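Local coordinates for chitin elicitor-binding protein (Oryza sativa subsp. japonica, PDB 5JCD) that binds chitin oligosaccharides at the rice cell surface and, with its partner CERK1, helps relay the elicitor signal for defense responses, at residues A[28-33]-A[64-69]; A[99-104]-A[130-135]; A[155-160]-A[170-175]. All coordinates share one frame; numbering follows the deposited sequence.

Contact 1 (A[28-33]-A[64-69]); sequences GNLVAR and VKIPFR
L30 turns its CG anti to its own carbonyl carbon (chi1 -74°), and an extended second torsion (chi2 175°) carries CD1 to the far end of the side chain, straight at V64. V64 answers with CG1 anti to its backbone N (chi1 -178°) and CG2 beside that N, and both methyls are presented to the leucine. The two side chains therefore meet tip to tip: L30 CD1 lies 3.8 Å from V64 CG2 and 4.1 Å from V64 CG1, sitting across the fork of the valine. The other leucine branch makes a looser contact, with L30 CD2 4.3 Å from I66 CD1 at the end of the extended isoleucine chain. One leucine thus spans two residues of the strand that face the helix. Backbones stay well apart, as the nearest pair, L30 CA and I66 CA, is separated by 8.5 Å; the joint is made by side chains alone and is wholly apolar. On the helix side, L30 CD2 also lies 4.2 Å above one face of the R33 guanidinium plane, offset toward its rim, so the same methyl packs against an arginine one turn later. That arginine has a weak hydrogen bond from NH1 to Y19 OH. Chitin-binding P22 is not far off, its side chain about 7 Å from that of L30. Around this core, helix 27-34 packs on strand 63-72, with L42 of helix 39-45, V58 of strand 57-58 and Y19 of strand 12-20 all touching L30.

Contact 2 (A[99-104]-A[130-135]); sequences NVFNAF and IPLPCS
The F101 ring is clasped between I130 and its own chain neighbour V100. I130 CG2 stands over the centre of one face, 4.0 Å from the ring centroid and only 10° off the normal, which meets the geometry of a CH-pi contact. V100 CG1 lies over the opposite face, 3.6 Å above the plane but shifted toward the rim. The rest of I130 follows the ring outward, with I130 CG1 3.7 Å from F101 CE2, so that this one side chain touches the aromatic group from its middle to its rim. L132 CD2 comes in obliquely and more loosely, 4.4 Å from F101 CD1. With an alanine here instead of F101, I130 CG2 would probably lose the ring face it stands over, and a gap would be likely to open between I130 and V100.

A second, smaller patch is built by F104 and P133: F104 CB is 3.9 Å from P133 CD, and the proline CG packs against F104 O. The phenylalanine ring itself leads away from P133, toward I17 and A148. F101 and F104 are the first and last residues of a type I' turn, closed by F104 N to F101 O at 2.7 Å; N102 and A103, at its corners, take the left-handed backbone angles this turn needs. Across from it, P131 is the centre of an inverse gamma turn, with a weak bond from L132 N to I130 O. The contact joins the turn after helix 93-100, in the first LysM domain, to the chain that leads to C134, itself tied by a disulfide to C70.

Every touching residue is buried, and the link between the segments is dispersion and CH-pi packing: it is held by the close fit of a ring face and a proline rather than by polar bonds.

Contact 3 (A[155-160]-A[170-175]); sequences ENTSAI and TLLTRN. With NAG (2-acetamido-2-deoxy-beta-D-glucopyranose), chain D.
L171 O takes two donors from one residue: the backbone N of N175 at 3.1 Å and its side-chain ND2 at 3.0 Å. The hydrogen bond from N175 ND2 lies in the carbonyl plane, on a lone pair of L171 O, and is fairly straight (161° at the hydrogen), so N175 closes the end of helix 168-174 with backbone and side chain together. The L171 side chain faces the other helix: with CG anti to its backbone N (chi1 -170°), it sends CD2 to within 3.5 Å of T157 O and 3.7 Å of I160 CG2, crossing the isoleucine at about a right angle. L172 CD2 meets T157 CG2 at 3.8 Å, again nearly perpendicular. T157 OG1 has its hydrogen bond with E168.

At the start of helix 157-163, N156 is the N-cap, its OD1 accepting from A159 N at 2.7 Å, while its ND2 is bonded covalently to C1 of the N-linked NAG. Apolar methyl contacts thus join the two helices of the second LysM domain, while polar side chains satisfy backbone groups at the start of 157-163 and the end of 168-174.

How the contacts relate
Contacts 1, 2 and 3 come in series along the chain. Contact 1 (28-33 with 64-69) and contact 2 (99-104 with 130-135) have centres 12 Å apart and share the mixed sheet holding strands 63-72 and 133-134; F68 touches L132, P133 and C134, with F68 CE1 3.8 Å from C134 CB. Contact 3, in the second LysM domain, lies 19 Å from contact 2 and 25 Å from contact 1, centre to centre, on the opposite side of the chain's centre from contact 1. S135 and R174 still bring contacts 2 and 3 together by packing. The mixed sheet also includes strands 145-150 and 188-193, which touch the helices of contact 3, so the second LysM domain is joined to the sheet that contacts 1 and 2 share.

Contact 1 (A[28-33]-A[64-69])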
ATOM      1  N   GLY A  28     -12.667   5.984 -11.008  1.00 45.73           N
ATOM      2  CA  GLY A  28     -12.520   5.180 -12.219  1.00 33.32           C
ATOM      3  C   GLY A  28     -11.081   5.033 -12.671  1.00 40.26           C
ATOM      4  O   GLY A  28     -10.648   3.944 -13.052  1.00 46.80           O
ATOM      5  N   ASN A  29     -10.329   6.134 -12.641  1.00 42.81           N
ATOM      6  CA  ASN A  29      -8.910   6.086 -12.992  1.00 39.78           C
ATOM      7  C   ASN A  29      -8.050   5.268 -12.035  1.00 41.74           C
ATOM      8  O   ASN A  29      -7.101   4.586 -12.444  1.00 45.61           O
ATOM      9  CB  ASN A  29      -8.333   7.485 -13.084  1.00 47.62           C
ATOM     10  CG  ASN A  29      -8.659   8.148 -14.374  1.00 55.81           C
ATOM     11  OD1 ASN A  29      -9.159   9.268 -14.402  1.00 60.46           O
ATOM     12  ND2 ASN A  29      -8.387   7.458 -15.468  1.00 64.44           N
ATOM     13  N   LEU A  30      -8.367   5.375 -10.752  1.00 35.59           N
ATOM     14  CA  LEU A  30      -7.662   4.628  -9.726  1.00 40.60           C
ATOM     15  C   LEU A  30      -7.907   3.143  -9.957  1.00 38.20           C
ATOM     16  O   LEU A  30      -6.975   2.341  -9.935  1.00 46.71           O
ATOM     17  CB  LEU A  30      -8.140   5.076  -8.332  1.00 41.29           C
ATOM     18  CG  LEU A  30      -7.625   6.452  -7.904  1.00 34.73           C
ATOM     19  CD1 LEU A  30      -8.220   6.931  -6.576  1.00 27.60           C
ATOM     20  CD2 LEU A  30      -6.128   6.358  -7.789  1.00 40.30           C
ATOM     21  N   VAL A  31      -9.162   2.794 -10.218  1.00 36.75           N
ATOM     22  CA  VAL A  31      -9.524   1.415 -10.543  1.00 42.40           C
ATOM     23  C   VAL A  31      -8.675   0.918 -11.698  1.00 52.41           C
ATOM     24  O   VAL A  31      -8.217  -0.222 -11.691  1.00 52.48           O
ATOM     25  CB  VAL A  31     -11.008   1.277 -10.912  1.00 32.71           C
ATOM     26  CG1 VAL A  31     -11.299  -0.126 -11.444  1.00 34.02           C
ATOM     27  CG2 VAL A  31     -11.881   1.603  -9.718  1.00 32.87           C
ATOM     28  N   ALA A  32      -8.481   1.792 -12.683  1.00 53.17           N
ATOM     29  CA  ALA A  32      -7.663   1.482 -13.850  1.00 57.49           C
ATOM     30  C   ALA A  32      -6.154   1.399 -13.570  1.00 58.12           C
ATOM     31  O   ALA A  32      -5.507   0.426 -13.956  1.00 67.70           O
ATOM     32  CB  ALA A  32      -7.938   2.491 -14.966  1.00 59.03           C
ATOM     33  N   ARG A  33      -5.593   2.399 -12.897  1.00 46.22           N
ATOM     34  CA  ARG A  33      -4.155   2.397 -12.620  1.00 55.44           C
ATOM     35  C   ARG A  33      -3.793   1.198 -11.745  1.00 53.86           C
ATOM     36  O   ARG A  33      -2.755   0.564 -11.914  1.00 59.07           O
ATOM     37  CB  ARG A  33      -3.730   3.687 -11.898  1.00 64.38           C
ATOM     38  CG  ARG A  33      -2.277   3.691 -11.336  1.00 87.98           C
ATOM     39  CD  ARG A  33      -1.971   4.996 -10.568  1.00 80.44           C
ATOM     40  NE  ARG A  33      -2.661   6.119 -11.191  1.00 78.71           N
ATOM     41  CZ  ARG A  33      -2.872   7.297 -10.618  1.00 82.15           C
ATOM     42  NH1 ARG A  33      -2.451   7.538  -9.381  1.00 75.63           N
ATOM     43  NH2 ARG A  33      -3.529   8.235 -11.287  1.00 89.73           N
ATOM     44  N   VAL A  64      -7.087   7.907  -0.517  1.00 32.87           N
ATOM     45  CA  VAL A  64      -8.073   6.928  -0.907  1.00 30.24           C
ATOM     46  C   VAL A  64      -7.598   5.575  -0.465  1.00 28.66           C
ATOM     47  O   VAL A  64      -6.468   5.182  -0.736  1.00 30.31           O
ATOM     48  CB  VAL A  64      -8.246   6.846  -2.447  1.00 41.02           C
ATOM     49  CG1 VAL A  64      -9.339   5.817  -2.819  1.00 37.27           C
ATOM     50  CG2 VAL A  64      -8.572   8.195  -3.021  1.00 34.87           C
ATOM     51  N   LYS A  65      -8.487   4.837   0.177  1.00 24.65           N
ATOM     52  CA  LYS A  65      -8.186   3.490   0.582  1.00 26.91           C
ATOM     53  C   LYS A  65      -8.270   2.574  -0.624  1.00 28.94           C
ATOM     54  O   LYS A  65      -9.311   2.459  -1.243  1.00 36.73           O
ATOM     55  CB  LYS A  65      -9.196   3.064   1.620  1.00 31.99           C
ATOM     56  CG  LYS A  65      -8.732   1.956   2.554  1.00 43.50           C
ATOM     57  CD  LYS A  65      -9.747   1.829   3.696  1.00 42.63           C
ATOM     58  CE  LYS A  65      -9.290   0.926   4.815  1.00 46.92           C
ATOM     59  NZ  LYS A  65      -9.083  -0.465   4.377  1.00 45.09           N
ATOM     60  N   ILE A  66      -7.191   1.885  -0.934  1.00 29.69           N
ATOM     61  CA  ILE A  66      -7.200   0.999  -2.085  1.00 27.12           C
ATOM     62  C   ILE A  66      -6.941  -0.438  -1.646  1.00 29.43           C
ATOM     63  O   ILE A  66      -5.868  -0.744  -1.169  1.00 38.47           O
ATOM     64  CB  ILE A  66      -6.196   1.460  -3.168  1.00 37.01           C
ATOM     65  CG1 ILE A  66      -6.540   2.900  -3.587  1.00 34.20           C
ATOM     66  CG2 ILE A  66      -6.195   0.489  -4.357  1.00 34.62           C
ATOM     67  CD1 ILE A  66      -5.702   3.457  -4.674  1.00 41.08           C
ATOM     68  N   PRO A  67      -7.970  -1.300  -1.753  1.00 28.63           N
ATOM     69  CA  PRO A  67      -7.923  -2.731  -1.410  1.00 39.40           C
ATOM     70  C   PRO A  67      -7.288  -3.563  -2.502  1.00 40.75           C
ATOM     71  O   PRO A  67      -7.348  -3.187  -3.671  1.00 38.10           O
ATOM     72  CB  PRO A  67      -9.405  -3.124  -1.244  1.00 37.18           C
ATOM     73  CG  PRO A  67     -10.206  -2.019  -1.803  1.00 47.29           C
ATOM     74  CD  PRO A  67      -9.292  -0.892  -2.250  1.00 40.20           C
ATOM     75  N   PHE A  68      -6.640  -4.654  -2.122  1.00 33.04           N
ATOM     76  CA  PHE A  68      -6.075  -5.538  -3.120  1.00 34.93           C
ATOM     77  C   PHE A  68      -5.838  -6.920  -2.548  1.00 33.11           C
ATOM     78  O   PHE A  68      -5.909  -7.119  -1.346  1.00 31.36           O
ATOM     79  CB  PHE A  68      -4.763  -4.959  -3.687  1.00 33.60           C
ATOM     80  CG  PHE A  68      -3.711  -4.683  -2.648  1.00 37.39           C
ATOM     81  CD1 PHE A  68      -2.805  -5.667  -2.278  1.00 37.44           C
ATOM     82  CD2 PHE A  68      -3.628  -3.432  -2.040  1.00 20.07           C
ATOM     83  CE1 PHE A  68      -1.847  -5.408  -1.319  1.00 41.12           C
ATOM     84  CE2 PHE A  68      -2.682  -3.175  -1.088  1.00 29.97           C
ATOM     85  CZ  PHE A  68      -1.785  -4.152  -0.720  1.00 30.73           C
ATOM     86  N   ARG A  69      -5.534  -7.868  -3.422  1.00 34.25           N
ATOM     87  CA  ARG A  69      -5.201  -9.201  -2.991  1.00 37.16           C
ATOM     88  C   ARG A  69      -3.751  -9.293  -2.593  1.00 37.91           C
ATOM     89  O   ARG A  69      -2.868  -8.969  -3.360  1.00 40.26           O
ATOM     90  CB  ARG A  69      -5.526 -10.217  -4.082  1.00 35.04           C
ATOM     91  CG  ARG A  69      -5.971 -11.570  -3.526  1.00 52.23           C
ATOM     92  CD  ARG A  69      -5.343 -12.719  -4.295  1.00 66.78           C
ATOM     93  NE  ARG A  69      -5.596 -12.582  -5.727  1.00 71.60           N
ATOM     94  CZ  ARG A  69      -5.066 -13.362  -6.659  1.00 76.57           C
ATOM     95  NH1 ARG A  69      -4.249 -14.342  -6.305  1.00 83.43           N
ATOM     96  NH2 ARG A  69      -5.354 -13.169  -7.941  1.00 73.84           N
TER

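Contact 2 (A[99-104]-A[130-135])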
ATOM      1  N   ASN A  99       7.033   8.979  -6.470  1.00 43.96           N
ATOM      2  CA  ASN A  99       6.097   9.946  -7.028  1.00 36.27           C
ATOM      3  C   ASN A  99       4.802   9.331  -7.531  1.00 33.83           C
ATOM      4  O   ASN A  99       3.822  10.045  -7.752  1.00 45.33           O
ATOM      5  CB  ASN A  99       6.762  10.769  -8.135  1.00 42.87           C
ATOM      6  CG  ASN A  99       8.066  11.397  -7.676  1.00 49.88           C
ATOM      7  OD1 ASN A  99       8.195  11.794  -6.529  1.00 43.14           O
ATOM      8  ND2 ASN A  99       9.059  11.433  -8.562  1.00 59.04           N
ATOM      9  N   VAL A 100       4.809   8.025  -7.783  1.00 29.54           N
ATOM     10  CA  VAL A 100       3.565   7.347  -8.159  1.00 43.41           C
ATOM     11  C   VAL A 100       2.956   6.502  -7.016  1.00 42.35           C
ATOM     12  O   VAL A 100       1.747   6.526  -6.786  1.00 39.60           O
ATOM     13  CB  VAL A 100       3.752   6.488  -9.413  1.00 43.88           C
ATOM     14  CG1 VAL A 100       2.400   5.980  -9.914  1.00 33.32           C
ATOM     15  CG2 VAL A 100       4.432   7.311 -10.488  1.00 38.91           C
ATOM     16  N   PHE A 101       3.803   5.783  -6.289  1.00 37.83           N
ATOM     17  CA  PHE A 101       3.331   4.858  -5.272  1.00 27.39           C
ATOM     18  C   PHE A 101       3.707   5.242  -3.837  1.00 38.64           C
ATOM     19  O   PHE A 101       3.912   4.366  -2.967  1.00 33.70           O
ATOM     20  CB  PHE A 101       3.774   3.446  -5.629  1.00 31.60           C
ATOM     21  CG  PHE A 101       3.232   2.988  -6.942  1.00 38.03           C
ATOM     22  CD1 PHE A 101       1.904   2.612  -7.060  1.00 33.09           C
ATOM     23  CD2 PHE A 101       4.034   2.988  -8.080  1.00 40.39           C
ATOM     24  CE1 PHE A 101       1.381   2.215  -8.270  1.00 32.42           C
ATOM     25  CE2 PHE A 101       3.525   2.590  -9.308  1.00 32.29           C
ATOM     26  CZ  PHE A 101       2.197   2.198  -9.407  1.00 39.17           C
ATOM     27  N   ASN A 102       3.816   6.552  -3.603  1.00 33.53           N
ATOM     28  CA  ASN A 102       3.887   7.076  -2.253  1.00 34.59           C
ATOM     29  C   ASN A 102       5.103   6.557  -1.490  1.00 29.60           C
ATOM     30  O   ASN A 102       5.134   6.610  -0.267  1.00 30.18           O
ATOM     31  CB  ASN A 102       2.619   6.658  -1.460  1.00 34.18           C
ATOM     32  CG  ASN A 102       1.337   7.320  -1.949  1.00 36.10           C
ATOM     33  OD1 ASN A 102       0.261   7.049  -1.413  1.00 46.06           O
ATOM     34  ND2 ASN A 102       1.439   8.200  -2.933  1.00 29.29           N
ATOM     35  N   ALA A 103       6.099   6.057  -2.209  1.00 37.52           N
ATOM     36  CA  ALA A 103       7.215   5.340  -1.584  1.00 40.77           C
ATOM     37  C   ALA A 103       6.758   4.169  -0.695  1.00 43.09           C
ATOM     38  O   ALA A 103       7.459   3.803   0.251  1.00 41.34           O
ATOM     39  CB  ALA A 103       8.122   6.300  -0.791  1.00 20.70           C
ATOM     40  N   PHE A 104       5.610   3.565  -1.012  1.00 32.58           N
ATOM     41  CA  PHE A 104       5.213   2.333  -0.323  1.00 28.67           C
ATOM     42  C   PHE A 104       6.179   1.209  -0.645  1.00 34.27           C
ATOM     43  O   PHE A 104       6.266   0.233   0.091  1.00 36.12           O
ATOM     44  CB  PHE A 104       3.774   1.896  -0.659  1.00 24.81           C
ATOM     45  CG  PHE A 104       2.730   2.634   0.110  1.00 22.89           C
ATOM     46  CD1 PHE A 104       2.736   2.615   1.500  1.00 26.31           C
ATOM     47  CD2 PHE A 104       1.726   3.329  -0.546  1.00 23.52           C
ATOM     48  CE1 PHE A 104       1.769   3.301   2.235  1.00 23.54           C
ATOM     49  CE2 PHE A 104       0.760   4.021   0.178  1.00 25.21           C
ATOM     50  CZ  PHE A 104       0.779   4.002   1.571  1.00 27.06           C
ATOM     51  N   ILE A 130       4.385  -3.899  -9.386  1.00 45.45           N
ATOM     52  CA  ILE A 130       4.659  -3.124  -8.183  1.00 43.12           C
ATOM     53  C   ILE A 130       4.199  -3.917  -6.941  1.00 45.70           C
ATOM     54  O   ILE A 130       3.006  -4.101  -6.722  1.00 38.75           O
ATOM     55  CB  ILE A 130       3.925  -1.764  -8.238  1.00 39.44           C
ATOM     56  CG1 ILE A 130       4.229  -1.028  -9.551  1.00 39.12           C
ATOM     57  CG2 ILE A 130       4.255  -0.911  -7.026  1.00 36.34           C
ATOM     58  CD1 ILE A 130       5.711  -0.716  -9.781  1.00 38.11           C
ATOM     59  N   PRO A 131       5.147  -4.382  -6.118  1.00 39.98           N
ATOM     60  CA  PRO A 131       4.789  -5.181  -4.941  1.00 37.84           C
ATOM     61  C   PRO A 131       4.384  -4.340  -3.725  1.00 32.83           C
ATOM     62  O   PRO A 131       5.166  -4.221  -2.789  1.00 32.79           O
ATOM     63  CB  PRO A 131       6.095  -5.902  -4.619  1.00 43.62           C
ATOM     64  CG  PRO A 131       7.156  -4.897  -5.022  1.00 41.00           C
ATOM     65  CD  PRO A 131       6.601  -4.188  -6.237  1.00 37.85           C
ATOM     66  N   LEU A 132       3.179  -3.783  -3.723  1.00 35.16           N
ATOM     67  CA  LEU A 132       2.675  -3.074  -2.537  1.00 34.73           C
ATOM     68  C   LEU A 132       2.767  -3.940  -1.279  1.00 36.30           C
ATOM     69  O   LEU A 132       2.464  -5.149  -1.298  1.00 38.67           O
ATOM     70  CB  LEU A 132       1.229  -2.636  -2.763  1.00 30.18           C
ATOM     71  CG  LEU A 132       1.029  -1.822  -4.043  1.00 28.57           C
ATOM     72  CD1 LEU A 132      -0.431  -1.600  -4.308  1.00 31.29           C
ATOM     73  CD2 LEU A 132       1.745  -0.474  -3.902  1.00 35.31           C
ATOM     74  N   PRO A 133       3.203  -3.330  -0.177  1.00 32.49           N
ATOM     75  CA  PRO A 133       3.427  -4.096   1.048  1.00 28.69           C
ATOM     76  C   PRO A 133       2.125  -4.519   1.749  1.00 37.88           C
ATOM     77  O   PRO A 133       1.159  -3.755   1.862  1.00 30.38           O
ATOM     78  CB  PRO A 133       4.224  -3.120   1.915  1.00 25.25           C
ATOM     79  CG  PRO A 133       3.729  -1.780   1.488  1.00 23.62           C
ATOM     80  CD  PRO A 133       3.371  -1.882   0.033  1.00 33.54           C
ATOM     81  N   CYS A 134       2.120  -5.752   2.229  1.00 33.23           N
ATOM     82  CA  CYS A 134       0.946  -6.302   2.870  1.00 28.89           C
ATOM     83  C   CYS A 134       1.342  -7.499   3.701  1.00 33.06           C
ATOM     84  O   CYS A 134       2.505  -7.884   3.740  1.00 29.48           O
ATOM     85  CB  CYS A 134      -0.113  -6.715   1.827  1.00 23.36           C
ATOM     86  SG  CYS A 134       0.411  -7.974   0.611  1.00 32.09           S
ATOM     87  N   SER A 135       0.353  -8.072   4.373  1.00 29.75           N
ATOM     88  CA  SER A 135       0.549  -9.283   5.144  1.00 37.23           C
ATOM     89  C   SER A 135      -0.795  -9.930   5.358  1.00 37.56           C
ATOM     90  O   SER A 135      -1.843  -9.273   5.240  1.00 33.50           O
ATOM     91  CB  SER A 135       1.179  -8.977   6.499  1.00 36.95           C
ATOM     92  OG  SER A 135       1.371 -10.165   7.253  1.00 34.17           O
TER

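Contact 3 (A[155-160]-A[170-175])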
ATOM      1  N   GLU A 155       2.293  13.993  12.933  1.00 34.41           N
ATOM      2  CA  GLU A 155       1.568  12.870  13.508  1.00 35.58           C
ATOM      3  C   GLU A 155       2.353  12.083  14.573  1.00 41.55           C
ATOM      4  O   GLU A 155       3.586  12.068  14.592  1.00 48.36           O
ATOM      5  CB  GLU A 155       1.054  11.936  12.402  1.00 31.45           C
ATOM      6  CG  GLU A 155      -0.087  12.562  11.586  1.00 38.67           C
ATOM      7  CD  GLU A 155      -0.602  11.714  10.411  1.00 50.98           C
ATOM      8  OE1 GLU A 155      -0.032  10.643  10.091  1.00 44.30           O
ATOM      9  OE2 GLU A 155      -1.594  12.148   9.784  1.00 64.83           O
ATOM     10  N   ASN A 156       1.613  11.440  15.468  1.00 35.22           N
ATOM     11  CA  ASN A 156       2.199  10.586  16.486  1.00 34.77           C
ATOM     12  C   ASN A 156       1.543   9.192  16.481  1.00 33.49           C
ATOM     13  O   ASN A 156       0.452   9.010  15.948  1.00 36.65           O
ATOM     14  CB  ASN A 156       2.119  11.245  17.869  1.00 41.60           C
ATOM     15  CG  ASN A 156       0.701  11.627  18.265  1.00 43.78           C
ATOM     16  OD1 ASN A 156      -0.111  10.760  18.604  1.00 54.42           O
ATOM     17  ND2 ASN A 156       0.413  12.938  18.263  1.00 44.14           N
ATOM     18  N   THR A 157       2.209   8.215  17.072  1.00 30.61           N
ATOM     19  CA  THR A 157       1.735   6.839  17.016  1.00 38.20           C
ATOM     20  C   THR A 157       0.463   6.651  17.830  1.00 42.07           C
ATOM     21  O   THR A 157      -0.345   5.766  17.545  1.00 47.21           O
ATOM     22  CB  THR A 157       2.826   5.863  17.518  1.00 46.12           C
ATOM     23  OG1 THR A 157       3.339   6.333  18.769  1.00 47.50           O
ATOM     24  CG2 THR A 157       3.984   5.817  16.541  1.00 47.34           C
ATOM     25  N   SER A 158       0.284   7.498  18.838  1.00 43.43           N
ATOM     26  CA  SER A 158      -0.898   7.448  19.672  1.00 33.61           C
ATOM     27  C   SER A 158      -2.133   7.776  18.863  1.00 35.33           C
ATOM     28  O   SER A 158      -3.087   7.000  18.826  1.00 47.45           O
ATOM     29  CB  SER A 158      -0.779   8.407  20.858  1.00 40.57           C
ATOM     30  OG  SER A 158      -1.890   8.256  21.728  1.00 52.46           O
ATOM     31  N   ALA A 159      -2.116   8.927  18.207  1.00 39.90           N
ATOM     32  CA  ALA A 159      -3.281   9.351  17.440  1.00 35.00           C
ATOM     33  C   ALA A 159      -3.519   8.454  16.228  1.00 39.30           C
ATOM     34  O   ALA A 159      -4.659   8.230  15.837  1.00 47.47           O
ATOM     35  CB  ALA A 159      -3.148  10.777  17.021  1.00 30.94           C
ATOM     36  N   ILE A 160      -2.443   7.945  15.632  1.00 33.57           N
ATOM     37  CA  ILE A 160      -2.587   7.061  14.488  1.00 33.40           C
ATOM     38  C   ILE A 160      -3.249   5.752  14.924  1.00 31.83           C
ATOM     39  O   ILE A 160      -4.189   5.296  14.300  1.00 35.98           O
ATOM     40  CB  ILE A 160      -1.222   6.791  13.812  1.00 30.81           C
ATOM     41  CG1 ILE A 160      -0.709   8.052  13.090  1.00 25.70           C
ATOM     42  CG2 ILE A 160      -1.325   5.636  12.836  1.00 24.25           C
ATOM     43  CD1 ILE A 160       0.761   7.959  12.692  1.00 20.38           C
ATOM     44  N   THR A 170       0.387  -2.235  20.129  1.00 35.13           N
ATOM     45  CA  THR A 170       0.177  -3.068  18.946  1.00 44.69           C
ATOM     46  C   THR A 170       0.808  -2.399  17.711  1.00 45.45           C
ATOM     47  O   THR A 170       1.535  -3.026  16.939  1.00 40.16           O
ATOM     48  CB  THR A 170      -1.325  -3.323  18.683  1.00 47.92           C
ATOM     49  OG1 THR A 170      -1.857  -4.206  19.681  1.00 60.93           O
ATOM     50  CG2 THR A 170      -1.520  -3.951  17.337  1.00 34.79           C
ATOM     51  N   LEU A 171       0.533  -1.113  17.537  1.00 45.64           N
ATOM     52  CA  LEU A 171       1.088  -0.399  16.399  1.00 40.84           C
ATOM     53  C   LEU A 171       2.608  -0.426  16.509  1.00 37.18           C
ATOM     54  O   LEU A 171       3.292  -0.709  15.536  1.00 34.71           O
ATOM     55  CB  LEU A 171       0.561   1.037  16.333  1.00 35.04           C
ATOM     56  CG  LEU A 171       0.882   1.824  15.050  1.00 40.36           C
ATOM     57  CD1 LEU A 171       0.230   1.121  13.870  1.00 31.37           C
ATOM     58  CD2 LEU A 171       0.381   3.273  15.140  1.00 29.13           C
ATOM     59  N   LEU A 172       3.118  -0.192  17.719  1.00 43.83           N
ATOM     60  CA  LEU A 172       4.561  -0.129  17.982  1.00 37.86           C
ATOM     61  C   LEU A 172       5.295  -1.455  17.856  1.00 43.29           C
ATOM     62  O   LEU A 172       6.382  -1.504  17.284  1.00 45.79           O
ATOM     63  CB  LEU A 172       4.821   0.465  19.369  1.00 43.35           C
ATOM     64  CG  LEU A 172       4.395   1.933  19.442  1.00 45.35           C
ATOM     65  CD1 LEU A 172       4.416   2.518  20.865  1.00 40.84           C
ATOM     66  CD2 LEU A 172       5.187   2.772  18.452  1.00 45.55           C
ATOM     67  N   THR A 173       4.706  -2.541  18.349  1.00 43.44           N
ATOM     68  CA  THR A 173       5.387  -3.836  18.241  1.00 41.80           C
ATOM     69  C   THR A 173       5.320  -4.368  16.815  1.00 35.01           C
ATOM     70  O   THR A 173       6.268  -4.953  16.309  1.00 37.95           O
ATOM     71  CB  THR A 173       4.810  -4.892  19.207  1.00 45.58           C
ATOM     72  OG1 THR A 173       3.458  -5.188  18.841  1.00 62.51           O
ATOM     73  CG2 THR A 173       4.855  -4.385  20.642  1.00 36.59           C
ATOM     74  N   ARG A 174       4.162  -4.212  16.191  1.00 33.14           N
ATOM     75  CA  ARG A 174       3.987  -4.646  14.819  1.00 37.56           C
ATOM     76  C   ARG A 174       5.003  -3.939  13.921  1.00 39.50           C
ATOM     77  O   ARG A 174       5.537  -4.521  12.986  1.00 39.48           O
ATOM     78  CB  ARG A 174       2.553  -4.358  14.347  1.00 40.77           C
ATOM     79  CG  ARG A 174       2.250  -4.825  12.938  1.00 37.48           C
ATOM     80  CD  ARG A 174       2.297  -6.329  12.855  1.00 35.03           C
ATOM     81  NE  ARG A 174       2.450  -6.800  11.489  1.00 32.27           N
ATOM     82  CZ  ARG A 174       2.582  -8.076  11.152  1.00 35.95           C
ATOM     83  NH1 ARG A 174       2.571  -9.016  12.087  1.00 41.90           N
ATOM     84  NH2 ARG A 174       2.715  -8.410   9.874  1.00 37.31           N
ATOM     85  N   ASN A 175       5.286  -2.674  14.198  1.00 38.56           N
ATOM     86  CA  ASN A 175       6.214  -1.988  13.323  1.00 34.54           C
ATOM     87  C   ASN A 175       7.638  -1.850  13.835  1.00 36.71           C
ATOM     88  O   ASN A 175       8.428  -1.121  13.252  1.00 40.87           O
ATOM     89  CB  ASN A 175       5.624  -0.645  12.920  1.00 38.06           C
ATOM     90  CG  ASN A 175       4.417  -0.813  12.014  1.00 37.38           C
ATOM     91  OD1 ASN A 175       4.579  -1.039  10.820  1.00 32.55           O
ATOM     92  ND2 ASN A 175       3.206  -0.699  12.576  1.00 33.72           N
TER
HETATM   93  C1  NAG D 301      -0.910  13.321  18.737  1.00 53.32           C
HETATM   94  C2  NAG D 301      -0.798  14.172  20.008  1.00 52.30           C
HETATM   95  C3  NAG D 301      -2.172  14.676  20.447  1.00 54.97           C
HETATM   96  C4  NAG D 301      -2.731  15.528  19.315  1.00 61.49           C
HETATM   97  C5  NAG D 301      -2.866  14.634  18.086  1.00 63.37           C
HETATM   98  C6  NAG D 301      -3.495  15.357  16.884  1.00 63.81           C
HETATM   99  C7  NAG D 301       1.185  13.639  21.234  1.00 61.43           C
HETATM  100  C8  NAG D 301       1.868  12.705  22.191  1.00 55.49           C
HETATM  101  N2  NAG D 301      -0.119  13.447  21.060  1.00 55.14           N
HETATM  102  O3  NAG D 301      -2.083  15.389  21.666  1.00 66.23           O
HETATM  103  O4  NAG D 301      -3.976  16.110  19.641  1.00 67.84           O
HETATM  104  O5  NAG D 301      -1.603  14.078  17.744  1.00 62.52           O
HETATM  105  O6  NAG D 301      -2.683  16.394  16.358  1.00 67.29           O
HETATM  106  O7  NAG D 301       1.812  14.526  20.641  1.00 55.22           O